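Local coordinates for protein Ves (Pseudomonas fluorescens, PDB 5V00), which is of unknown biochemical function but is a bicupin protein, HutD, involved in histidine utilization in Pseudomonas, at residues G58-F63 and F96-D101; G65-I70 and L118-E123. All coordinates share one frame; numbering follows the deposited sequence.

Contact 1. Residues G58-F63 and F96-D101; sequences GGFSSF and FAFRGD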
ATOM      1  N   GLY B  58      18.573  20.530 -10.063  1.00 31.05           N
ATOM      2  CA  GLY B  58      17.828  21.591  -9.484  1.00 36.74           C
ATOM      3  C   GLY B  58      17.580  21.382  -8.004  1.00 37.21           C
ATOM      4  O   GLY B  58      18.104  20.439  -7.371  1.00 33.06           O
ATOM      5  N   GLY B  59      16.737  22.233  -7.465  1.00 32.91           N
ATOM      6  CA  GLY B  59      16.445  22.338  -6.056  1.00 33.32           C
ATOM      7  C   GLY B  59      15.457  21.255  -5.644  1.00 34.32           C
ATOM      8  O   GLY B  59      14.637  20.814  -6.423  1.00 36.03           O
ATOM      9  N   PHE B  60      15.540  20.854  -4.381  1.00 33.51           N
ATOM     10  CA  PHE B  60      14.540  19.936  -3.789  1.00 35.00           C
ATOM     11  C   PHE B  60      13.549  20.794  -3.058  1.00 27.77           C
ATOM     12  O   PHE B  60      13.908  21.815  -2.438  1.00 31.56           O
ATOM     13  CB  PHE B  60      15.248  19.051  -2.722  1.00 30.33           C
ATOM     14  CG  PHE B  60      16.049  17.898  -3.301  1.00 30.76           C
ATOM     15  CD1 PHE B  60      16.173  17.683  -4.685  1.00 27.80           C
ATOM     16  CD2 PHE B  60      16.663  16.956  -2.422  1.00 32.99           C
ATOM     17  CE1 PHE B  60      16.878  16.628  -5.199  1.00 30.32           C
ATOM     18  CE2 PHE B  60      17.364  15.871  -2.975  1.00 29.06           C
ATOM     19  CZ  PHE B  60      17.459  15.722  -4.337  1.00 29.82           C
ATOM     20  N   SER B  61      12.335  20.279  -2.896  1.00 31.52           N
ATOM     21  CA  SER B  61      11.429  20.874  -1.907  1.00 31.74           C
ATOM     22  C   SER B  61      11.930  20.735  -0.523  1.00 32.33           C
ATOM     23  O   SER B  61      12.633  19.786  -0.195  1.00 33.68           O
ATOM     24  CB  SER B  61      10.051  20.167  -1.924  1.00 38.50           C
ATOM     25  OG  SER B  61       9.456  20.207  -3.183  1.00 40.05           O
ATOM     26  N   SER B  62      11.496  21.634   0.312  1.00 31.93           N
ATOM     27  CA  SER B  62      11.714  21.570   1.747  1.00 32.64           C
ATOM     28  C   SER B  62      10.531  20.964   2.496  1.00 33.65           C
ATOM     29  O   SER B  62       9.391  20.982   2.046  1.00 34.99           O
ATOM     30  CB  SER B  62      12.047  22.937   2.329  1.00 42.06           C
ATOM     31  OG  SER B  62      13.377  23.282   1.938  1.00 45.90           O
ATOM     32  N   PHE B  63      10.853  20.437   3.662  1.00 30.37           N
ATOM     33  CA  PHE B  63       9.887  19.729   4.510  1.00 31.83           C
ATOM     34  C   PHE B  63      10.256  20.105   5.876  1.00 28.65           C
ATOM     35  O   PHE B  63      10.841  19.349   6.685  1.00 28.31           O
ATOM     36  CB  PHE B  63       9.937  18.207   4.321  1.00 30.19           C
ATOM     37  CG  PHE B  63       9.546  17.737   2.983  1.00 31.93           C
ATOM     38  CD1 PHE B  63      10.489  17.562   1.972  1.00 30.96           C
ATOM     39  CD2 PHE B  63       8.211  17.345   2.709  1.00 34.47           C
ATOM     40  CE1 PHE B  63      10.114  17.069   0.749  1.00 33.73           C
ATOM     41  CE2 PHE B  63       7.850  16.863   1.497  1.00 37.15           C
ATOM     42  CZ  PHE B  63       8.787  16.724   0.490  1.00 39.11           C
ATOM     43  N   PHE B  96      22.350   9.070   3.246  1.00 18.39           N
ATOM     44  CA  PHE B  96      22.683  10.491   3.603  1.00 21.80           C
ATOM     45  C   PHE B  96      21.513  11.117   4.329  1.00 21.31           C
ATOM     46  O   PHE B  96      20.399  11.171   3.747  1.00 20.26           O
ATOM     47  CB  PHE B  96      23.030  11.323   2.355  1.00 25.60           C
ATOM     48  CG  PHE B  96      23.336  12.751   2.709  1.00 25.20           C
ATOM     49  CD1 PHE B  96      24.361  13.037   3.591  1.00 27.26           C
ATOM     50  CD2 PHE B  96      22.506  13.770   2.305  1.00 25.65           C
ATOM     51  CE1 PHE B  96      24.639  14.367   3.992  1.00 30.72           C
ATOM     52  CE2 PHE B  96      22.753  15.052   2.726  1.00 24.09           C
ATOM     53  CZ  PHE B  96      23.784  15.376   3.534  1.00 26.56           C
ATOM     54  N   ALA B  97      21.758  11.527   5.558  1.00 19.43           N
ATOM     55  CA  ALA B  97      20.761  12.180   6.388  1.00 21.99           C
ATOM     56  C   ALA B  97      20.832  13.690   6.336  1.00 25.05           C
ATOM     57  O   ALA B  97      21.922  14.259   6.461  1.00 25.62           O
ATOM     58  CB  ALA B  97      20.934  11.749   7.814  1.00 24.28           C
ATOM     59  N   PHE B  98      19.688  14.345   6.205  1.00 22.30           N
ATOM     60  CA  PHE B  98      19.624  15.822   6.333  1.00 23.17           C
ATOM     61  C   PHE B  98      18.278  16.285   6.812  1.00 26.72           C
ATOM     62  O   PHE B  98      17.292  15.545   6.739  1.00 23.63           O
ATOM     63  CB  PHE B  98      19.956  16.470   4.991  1.00 22.15           C
ATOM     64  CG  PHE B  98      19.076  16.115   3.880  1.00 22.11           C
ATOM     65  CD1 PHE B  98      19.207  14.902   3.223  1.00 22.91           C
ATOM     66  CD2 PHE B  98      18.122  17.007   3.404  1.00 22.21           C
ATOM     67  CE1 PHE B  98      18.454  14.602   2.121  1.00 24.07           C
ATOM     68  CE2 PHE B  98      17.382  16.707   2.298  1.00 21.03           C
ATOM     69  CZ  PHE B  98      17.521  15.529   1.642  1.00 23.70           C
ATOM     70  N   ARG B  99      18.261  17.499   7.330  1.00 23.46           N
ATOM     71  CA  ARG B  99      17.006  18.110   7.800  1.00 25.60           C
ATOM     72  C   ARG B  99      16.152  18.579   6.680  1.00 24.15           C
ATOM     73  O   ARG B  99      16.624  19.131   5.674  1.00 27.50           O
ATOM     74  CB  ARG B  99      17.256  19.234   8.808  1.00 28.24           C
ATOM     75  CG  ARG B  99      18.042  18.880  10.069  1.00 32.21           C
ATOM     76  CD  ARG B  99      18.648  20.149  10.724  1.00 43.71           C
ATOM     77  NE  ARG B  99      17.561  21.076  11.089  1.00 51.88           N
ATOM     78  CZ  ARG B  99      16.968  21.161  12.283  1.00 58.35           C
ATOM     79  NH1 ARG B  99      17.369  20.420  13.318  1.00 64.07           N
ATOM     80  NH2 ARG B  99      15.965  22.026  12.450  1.00 64.42           N
ATOM     81  N   GLY B 100      14.828  18.399   6.854  1.00 23.25           N
ATOM     82  CA  GLY B 100      13.854  18.833   5.855  1.00 25.52           C
ATOM     83  C   GLY B 100      13.827  20.418   5.765  1.00 23.79           C
ATOM     84  O   GLY B 100      13.451  20.914   4.717  1.00 28.26           O
ATOM     85  N   ASP B 101      14.274  21.061   6.817  1.00 27.46           N
ATOM     86  CA  ASP B 101      14.395  22.579   6.981  1.00 31.87           C
ATOM     87  C   ASP B 101      15.408  23.075   5.951  1.00 38.40           C
ATOM     88  O   ASP B 101      15.374  24.237   5.522  1.00 33.67           O
ATOM     89  CB  ASP B 101      15.068  22.920   8.326  1.00 36.94           C
ATOM     90  CG  ASP B 101      14.130  23.119   9.422  1.00 43.94           C
ATOM     91  OD1 ASP B 101      12.889  23.097   9.196  1.00 49.87           O
ATOM     92  OD2 ASP B 101      14.655  23.218  10.543  1.00 46.68           O
TER

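Contact 2. Residues G65-I70 and L118-E123; sequences GYQRVI and LIYSPE. With FMT (formic acid), chain I.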
ATOM      1  N   GLY B  65      10.641  20.709   9.669  1.00 33.00           N
ATOM      2  CA  GLY B  65      10.338  19.901  10.861  1.00 38.28           C
ATOM      3  C   GLY B  65      10.528  18.387  10.704  1.00 37.63           C
ATOM      4  O   GLY B  65      10.281  17.623  11.675  1.00 47.27           O
ATOM      5  N   TYR B  66      10.817  17.927   9.495  1.00 26.92           N
ATOM      6  CA  TYR B  66      10.964  16.490   9.213  1.00 27.21           C
ATOM      7  C   TYR B  66      12.438  16.167   9.128  1.00 29.92           C
ATOM      8  O   TYR B  66      13.256  17.043   8.830  1.00 25.21           O
ATOM      9  CB  TYR B  66      10.298  16.119   7.913  1.00 24.82           C
ATOM     10  CG  TYR B  66       8.757  16.194   8.061  1.00 29.24           C
ATOM     11  CD1 TYR B  66       8.075  17.363   7.759  1.00 35.90           C
ATOM     12  CD2 TYR B  66       8.029  15.120   8.584  1.00 32.71           C
ATOM     13  CE1 TYR B  66       6.689  17.453   7.885  1.00 37.95           C
ATOM     14  CE2 TYR B  66       6.642  15.207   8.717  1.00 35.43           C
ATOM     15  CZ  TYR B  66       6.000  16.393   8.408  1.00 37.10           C
ATOM     16  OH  TYR B  66       4.631  16.508   8.527  1.00 42.59           O
ATOM     17  N   GLN B  67      12.774  14.914   9.361  1.00 22.33           N
ATOM     18  CA  GLN B  67      14.132  14.378   9.093  1.00 23.54           C
ATOM     19  C   GLN B  67      14.089  13.558   7.820  1.00 24.66           C
ATOM     20  O   GLN B  67      13.176  12.767   7.620  1.00 22.86           O
ATOM     21  CB  GLN B  67      14.604  13.510  10.267  1.00 21.87           C
ATOM     22  CG  GLN B  67      15.903  12.776  10.051  1.00 21.71           C
ATOM     23  CD  GLN B  67      17.086  13.763  10.142  1.00 26.87           C
ATOM     24  OE1 GLN B  67      17.201  14.494  11.109  1.00 27.33           O
ATOM     25  NE2 GLN B  67      17.978  13.717   9.169  1.00 24.01           N
ATOM     26  N   ARG B  68      15.118  13.650   6.970  1.00 18.97           N
ATOM     27  CA  ARG B  68      15.205  12.872   5.738  1.00 20.88           C
ATOM     28  C   ARG B  68      16.435  11.983   5.755  1.00 20.42           C
ATOM     29  O   ARG B  68      17.457  12.339   6.357  1.00 21.01           O
ATOM     30  CB  ARG B  68      15.284  13.753   4.527  1.00 20.72           C
ATOM     31  CG  ARG B  68      14.080  14.696   4.372  1.00 21.57           C
ATOM     32  CD  ARG B  68      13.991  15.333   3.025  1.00 22.74           C
ATOM     33  NE  ARG B  68      13.918  14.386   1.920  1.00 21.03           N
ATOM     34  CZ  ARG B  68      13.798  14.679   0.640  1.00 23.96           C
ATOM     35  NH1 ARG B  68      13.922  15.960   0.167  1.00 24.26           N
ATOM     36  NH2 ARG B  68      13.724  13.704  -0.189  1.00 22.88           N
ATOM     37  N   VAL B  69      16.298  10.793   5.166  1.00 19.55           N
ATOM     38  CA  VAL B  69      17.452   9.989   4.847  1.00 20.21           C
ATOM     39  C   VAL B  69      17.234   9.502   3.436  1.00 22.24           C
ATOM     40  O   VAL B  69      16.266   8.767   3.128  1.00 19.68           O
ATOM     41  CB  VAL B  69      17.679   8.780   5.812  1.00 20.32           C
ATOM     42  CG1 VAL B  69      19.022   8.091   5.461  1.00 20.97           C
ATOM     43  CG2 VAL B  69      17.641   9.227   7.262  1.00 23.48           C
ATOM     44  N   ILE B  70      18.173   9.798   2.540  1.00 20.31           N
ATOM     45  CA  ILE B  70      18.041   9.408   1.153  1.00 18.92           C
ATOM     46  C   ILE B  70      19.239   8.546   0.718  1.00 20.02           C
ATOM     47  O   ILE B  70      20.305   8.634   1.306  1.00 19.93           O
ATOM     48  CB  ILE B  70      17.874  10.626   0.192  1.00 21.81           C
ATOM     49  CG1 ILE B  70      19.172  11.380   0.010  1.00 22.52           C
ATOM     50  CG2 ILE B  70      16.777  11.590   0.695  1.00 21.94           C
ATOM     51  CD1 ILE B  70      19.035  12.525  -0.955  1.00 24.20           C
ATOM     52  N   LEU B 118      13.435   7.974   2.798  1.00 19.56           N
ATOM     53  CA  LEU B 118      12.705   7.978   4.058  1.00 20.82           C
ATOM     54  C   LEU B 118      12.527   9.389   4.518  1.00 23.79           C
ATOM     55  O   LEU B 118      13.516  10.175   4.585  1.00 21.16           O
ATOM     56  CB  LEU B 118      13.450   7.196   5.128  1.00 19.86           C
ATOM     57  CG  LEU B 118      13.006   7.293   6.524  1.00 20.07           C
ATOM     58  CD1 LEU B 118      11.606   6.711   6.650  1.00 22.89           C
ATOM     59  CD2 LEU B 118      13.944   6.604   7.459  1.00 22.42           C
ATOM     60  N   ILE B 119      11.322   9.754   4.923  1.00 19.60           N
ATOM     61  CA  ILE B 119      11.135  10.985   5.670  1.00 20.18           C
ATOM     62  C   ILE B 119      10.249  10.729   6.875  1.00 25.67           C
ATOM     63  O   ILE B 119       9.254   9.947   6.765  1.00 23.88           O
ATOM     64  CB  ILE B 119      10.565  12.061   4.763  1.00 22.09           C
ATOM     65  CG1 ILE B 119      10.365  13.384   5.506  1.00 22.89           C
ATOM     66  CG2 ILE B 119       9.227  11.639   4.143  1.00 24.97           C
ATOM     67  CD1 ILE B 119      10.055  14.529   4.564  1.00 24.21           C
ATOM     68  N   TYR B 120      10.606  11.299   8.010  1.00 22.02           N
ATOM     69  CA  TYR B 120       9.772  11.131   9.225  1.00 21.82           C
ATOM     70  C   TYR B 120       9.806  12.350  10.097  1.00 25.02           C
ATOM     71  O   TYR B 120      10.759  13.131  10.054  1.00 23.01           O
ATOM     72  CB  TYR B 120      10.198   9.899  10.041  1.00 20.61           C
ATOM     73  CG  TYR B 120      11.544  10.017  10.701  1.00 19.06           C
ATOM     74  CD1 TYR B 120      12.734   9.710  10.031  1.00 19.31           C
ATOM     75  CD2 TYR B 120      11.639  10.413  11.990  1.00 18.70           C
ATOM     76  CE1 TYR B 120      13.965   9.957  10.614  1.00 21.41           C
ATOM     77  CE2 TYR B 120      12.852  10.541  12.641  1.00 19.63           C
ATOM     78  CZ  TYR B 120      14.042  10.317  11.920  1.00 21.33           C
ATOM     79  OH  TYR B 120      15.256  10.490  12.523  1.00 21.06           O
ATOM     80  N   SER B 121       8.790  12.471  10.942  1.00 21.99           N
ATOM     81  CA  SER B 121       8.702  13.522  11.986  1.00 20.70           C
ATOM     82  C   SER B 121       9.382  13.049  13.244  1.00 22.36           C
ATOM     83  O   SER B 121       8.899  12.109  13.893  1.00 22.24           O
ATOM     84  CB  SER B 121       7.218  13.843  12.319  1.00 22.50           C
ATOM     85  OG  SER B 121       7.179  14.531  13.520  1.00 25.09           O
ATOM     86  N   PRO B 122      10.487  13.701  13.671  1.00 23.11           N
ATOM     87  CA  PRO B 122      11.132  13.287  14.876  1.00 23.48           C
ATOM     88  C   PRO B 122      10.311  13.511  16.149  1.00 24.93           C
ATOM     89  O   PRO B 122      10.519  12.858  17.157  1.00 24.45           O
ATOM     90  CB  PRO B 122      12.428  14.123  14.907  1.00 27.16           C
ATOM     91  CG  PRO B 122      12.636  14.556  13.541  1.00 29.64           C
ATOM     92  CD  PRO B 122      11.296  14.693  12.896  1.00 24.88           C
ATOM     93  N   GLU B 123       9.367  14.441  16.073  1.00 26.01           N
ATOM     94  CA  GLU B 123       8.459  14.678  17.180  0.52 27.44           C
ATOM     95  C   GLU B 123       7.527  13.491  17.348  1.00 26.41           C
ATOM     96  O   GLU B 123       7.187  13.172  18.465  1.00 28.11           O
ATOM     97  CB  GLU B 123       7.642  15.946  16.892  0.52 32.36           C
ATOM     98  CG  GLU B 123       6.665  16.352  17.964  0.52 38.18           C
ATOM     99  CD  GLU B 123       6.131  17.767  17.739  0.52 42.60           C
ATOM    100  OE1 GLU B 123       5.192  18.123  18.478  0.52 46.68           O
ATOM    101  OE2 GLU B 123       6.619  18.486  16.831  0.52 45.43           O
TER
HETATM  102  C   FMT I 201      13.813  14.849  -3.563  1.00 32.62           C
HETATM  103  O1  FMT I 201      14.100  13.705  -3.119  1.00 26.89           O
HETATM  104  O2  FMT I 201      13.174  15.740  -2.766  1.00 28.97           O
HETATM  105  O   HOH W   1      13.481  11.615   2.119  1.00 22.20           O

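Contact 1. Residues G58-F63 and F96-D101
F63 and G100 hold the two segments together through their backbones. F63 N donates to G100 O at 2.8 Å with a nearly straight N-H...O angle of 171°, yet the donor stands above the carbonyl plane, 47° out of it, rather than on a lone pair. A second backbone approach runs the other way: G100 CA lies 3.2 Å from F63 O in a CA-H...O contact. This fit is close on the side of G100 that faces F63, where a side-chain carbon would collide with F63 O. S62 flanks the junction, its CB 3.4 Å from G100 O. The S62 hydroxyl makes a weak hydrogen bond to S102 O. In the cupin fold of this protein the two segments extend from strands of two different sheets: strand 96-99 is an outermost strand of one, and strand 58-59, just ahead of F60, edges the other. The end-to-end directions of 60-63 and 98-101 differ by 70°, so the pairing is a local crossing and not a continued ladder. The apolar contact is slighter. F60 CD2 reaches F98 CZ at 4.4 Å, with CZ near the plane of the F60 ring, at its edge. Both rings also rest on R68 and V104, bridging strands of the two sheets. Within segment 96-101, R99 NH2 and D101 OD2 form a salt bridge of 2.6 Å. The carboxylate oxygen lies in the guanidinium plane but is met on its anti side and somewhat out of the carboxylate plane, while D101 OD1 accepts a weak hydrogen bond from G65 N.

Contact 2. Residues G65-I70 and L118-E123
Q67 and Y120 form a hydrogen-bonded antiparallel pair, Q67 N to Y120 O at 2.8 Å and Y120 N to Q67 O at 3.0 Å. V69 and L118 repeat the pattern, with R68 and I119 as the non-hydrogen-bonded pair between them. On the Q67 face, Y120 CG sits between its backbone N and carbonyl carbon (chi1 69°), which lays the ring alongside Q67. Q67 CB stands over one ring face, offset toward the rim, 4.0 Å from the centroid in a CH-pi contact. The Q67 chain bends at chi2, and its NE2 bonds back to R68 O. P122 CG also touches Q67 CB.

On the other face, I119 CG1 meets Y66 CB at 3.6 Å, while I119 CD1 packs against R68 CG. The R68 guanidinium takes a formate at its edge: NH1 binds O2 at 3.0 Å, and NH2 binds O1 at 3.0 Å and O2 more weakly. R68 NE donates to a water 2.8 Å away, which in turn bonds weakly to L118 O. N117 ND2 is a further partner of the formate; the backbone N-H of F45 donates to the Y66 hydroxyl, and the F45 ring stacks on that of Y66. Strand 67-74 lies between 113-120 and 96-99 in a six-stranded antiparallel sheet, and V69 and L118 both pack on L129 of strand 125-132, which belongs to another sheet.

Overall arrangement
Contacts 1 and 2 have centres about 10 Å apart, and both reach the six-stranded sheet, where strands 96-99 and 67-74 are neighbours. Probable backbone hydrogen bonds join them directly: F96 N to I70 O and G100 N to Y66 O, each 2.9 Å. Segment 58-63 runs on within a few residues into strand 67-74, and 96-101 precedes 118-123, so the segments alternate along the chain. R68 connects the two sites, its side chain touching both F60 and F98 while its guanidinium grips the formate, which lies about 4 Å from the F60 side chain. Formate and glycerol probably come from the crystallisation liquor, but their positions are consistent with a small-molecule pocket within the cupin fold.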